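Local coordinates for colicin-D (Escherichia coli, PDB 5ZNM), which kills Escherichia coli and closely related bacteria by inhibiting protein synthesis, this chain comprising its central domain and its C-terminal tRNase domain, at residues A[196-201]-A[207-212]. Sequence-based numbering, arbitrary orientation.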
loop_
_atom_site.group_PDB
_atom_site.type_symbol
_atom_site.label_atom_id
_atom_site.label_comp_id
_atom_site.label_asym_id
_atom_site.label_seq_id
_atom_site.Cartn_x
_atom_site.Cartn_y
_atom_site.Cartn_z
ATOM N N ILE A 196 -22.048 -1.747 10.881
ATOM C CA ILE A 196 -22.138 -0.456 11.555
ATOM C C ILE A 196 -23.334 0.286 10.968
ATOM O O ILE A 196 -23.552 0.262 9.752
ATOM C CB ILE A 196 -20.827 0.341 11.378
ATOM C CG1 ILE A 196 -19.716 -0.291 12.230
ATOM C CG2 ILE A 196 -21.011 1.796 11.740
ATOM C CD1 ILE A 196 -18.321 0.133 11.785
ATOM N N THR A 197 -24.139 0.910 11.821
ATOM C CA THR A 197 -25.293 1.656 11.330
ATOM C C THR A 197 -25.150 3.125 11.690
ATOM O O THR A 197 -24.836 3.461 12.837
ATOM C CB THR A 197 -26.602 1.100 11.880
ATOM O OG1 THR A 197 -26.578 1.146 13.312
ATOM C CG2 THR A 197 -26.809 -0.342 11.409
ATOM N N LEU A 198 -25.355 4.011 10.675
ATOM C CA LEU A 198 -25.336 5.443 10.930
ATOM C C LEU A 198 -26.754 5.966 11.048
ATOM O O LEU A 198 -27.647 5.521 10.307
ATOM C CB LEU A 198 -24.617 6.201 9.809
ATOM C CG LEU A 198 -23.236 5.665 9.414
ATOM C CD1 LEU A 198 -22.534 6.596 8.433
ATOM C CD2 LEU A 198 -22.370 5.437 10.638
ATOM N N PRO A 199 -26.970 6.919 11.951
ATOM C CA PRO A 199 -28.314 7.480 12.117
ATOM C C PRO A 199 -28.796 8.168 10.846
ATOM O O PRO A 199 -28.009 8.659 10.035
ATOM C CB PRO A 199 -28.146 8.493 13.256
ATOM C CG PRO A 199 -26.684 8.788 13.303
ATOM C CD PRO A 199 -25.992 7.525 12.871
ATOM N N ALA A 200 -30.113 8.174 10.687
ATOM C CA ALA A 200 -30.757 9.021 9.702
ATOM C C ALA A 200 -30.427 10.482 9.983
ATOM O O ALA A 200 -30.188 10.876 11.126
ATOM C CB ALA A 200 -32.272 8.802 9.725
ATOM N N VAL A 201 -30.393 11.282 8.912
ATOM C CA VAL A 201 -30.173 12.726 8.974
ATOM C C VAL A 201 -31.160 13.389 8.016
ATOM O O VAL A 201 -31.824 12.728 7.222
ATOM C CB VAL A 201 -28.729 13.112 8.592
ATOM C CG1 VAL A 201 -27.713 12.504 9.561
ATOM C CG2 VAL A 201 -28.437 12.642 7.160
ATOM N N ARG A 207 -27.972 4.527 7.504
ATOM C CA ARG A 207 -26.998 3.980 6.566
ATOM C C ARG A 207 -26.342 2.760 7.194
ATOM O O ARG A 207 -25.756 2.848 8.280
ATOM C CB ARG A 207 -25.951 5.030 6.208
ATOM C CG ARG A 207 -25.398 4.986 4.774
ATOM C CD ARG A 207 -25.578 3.656 4.070
ATOM N NE ARG A 207 -25.368 3.774 2.627
ATOM C CZ ARG A 207 -25.035 2.762 1.829
ATOM N NH1 ARG A 207 -24.847 1.540 2.327
ATOM N NH2 ARG A 207 -24.883 2.974 0.531
ATOM N N THR A 208 -26.417 1.636 6.495
ATOM C CA THR A 208 -25.701 0.424 6.869
ATOM C C THR A 208 -24.323 0.380 6.207
ATOM O O THR A 208 -24.215 0.563 4.992
ATOM C CB THR A 208 -26.513 -0.787 6.439
ATOM O OG1 THR A 208 -27.734 -0.828 7.192
ATOM C CG2 THR A 208 -25.701 -2.052 6.642
ATOM N N ILE A 209 -23.279 0.128 6.997
ATOM C CA ILE A 209 -21.930 -0.077 6.471
ATOM C C ILE A 209 -21.504 -1.475 6.866
ATOM O O ILE A 209 -21.615 -1.842 8.038
ATOM C CB ILE A 209 -20.933 0.965 7.009
ATOM C CG1 ILE A 209 -21.341 2.369 6.558
ATOM C CG2 ILE A 209 -19.501 0.647 6.552
ATOM C CD1 ILE A 209 -20.817 3.441 7.465
ATOM N N LEU A 210 -21.086 -2.267 5.886
ATOM C CA LEU A 210 -20.613 -3.621 6.143
ATOM C C LEU A 210 -19.134 -3.586 6.515
ATOM O O LEU A 210 -18.383 -2.725 6.053
ATOM C CB LEU A 210 -20.820 -4.498 4.906
ATOM C CG LEU A 210 -22.270 -4.655 4.449
ATOM C CD1 LEU A 210 -22.351 -5.436 3.150
ATOM C CD2 LEU A 210 -23.100 -5.332 5.526
ATOM N N VAL A 211 -18.709 -4.534 7.343
ATOM C CA VAL A 211 -17.290 -4.655 7.663
ATOM C C VAL A 211 -16.871 -6.082 7.367
ATOM O O VAL A 211 -17.458 -7.025 7.910
ATOM C CB VAL A 211 -16.987 -4.294 9.126
ATOM C CG1 VAL A 211 -15.501 -4.373 9.389
ATOM C CG2 VAL A 211 -17.485 -2.900 9.461
ATOM N N ASN A 212 -15.877 -6.243 6.492
ATOM C CA ASN A 212 -15.260 -7.542 6.282
ATOM C C ASN A 212 -14.155 -7.695 7.334
ATOM O O ASN A 212 -13.148 -7.000 7.235
ATOM C CB ASN A 212 -14.693 -7.650 4.867
ATOM C CG ASN A 212 -14.151 -9.035 4.553
ATOM O OD1 ASN A 212 -13.941 -9.875 5.444
ATOM N ND2 ASN A 212 -13.884 -9.269 3.275
#
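Ile-196 and Ile-209 face each other as an antiparallel hydrogen-bonded pair, Ile-196 N reaching Ile-209 O at 2.9 Å and Ile-209 N returning to Ile-196 O at 2.8 Å. Both bonds are nearly straight at the hydrogen, and together they close a hydrogen-bonded ring. Leu-198 and Arg-207 repeat this ring two residues on: Leu-198 N donates to Arg-207 O at 2.7 Å, in the carbonyl plane, whereas the return bond from Arg-207 N to Leu-198 O is longer, 3.0 Å, with Arg-207 N tilted 22° from the plane of the Leu-198 carbonyl. Between the two rings lies the non-hydrogen-bonded pair Thr-197 and Thr-208, where the CA of Thr-197 sends a C-H toward Arg-207 O at 3.3 Å, giving that carbonyl a second, weaker contact.

This register, with short strand axes 156° apart, shows antiparallel pairing; since strands 194-198 and 207-212 follow one another in the chain, joined by a short loop, they form a beta hairpin within the central, pyocin S-type part of the colicin. They are the middle two of a four-stranded mixed sheet; strand 49-51 runs parallel to 207-212 on its outer side.

The apolar contacts lie on the face bearing Ile-196, Leu-198 and Ile-209. CD1 of Ile-209 meets CD1 of Leu-198 at 3.7 Å and also approaches its CG, so the isoleucine end bears on the leucine's branch point. Farther along, CD1 of Ile-196 touches CG2 of Val-211 at 3.9 Å; with CG1 anti to the valine backbone N (chi1 -177°), CG2 is left beside that N, where it meets Ile-196. Phe-262 of strand 262-267 packs on Ile-196, Leu-198 and Ile-209 alike.

Among the polar side-chain groups, the guanidinium of Arg-207 turns from the hairpin partner because its chain bends at chi2. NH1 binds Thr-208 O at 2.9 Å, while NE forms a salt bridge with Glu-125 and NH2 bonds to the carbonyl of Gly-46.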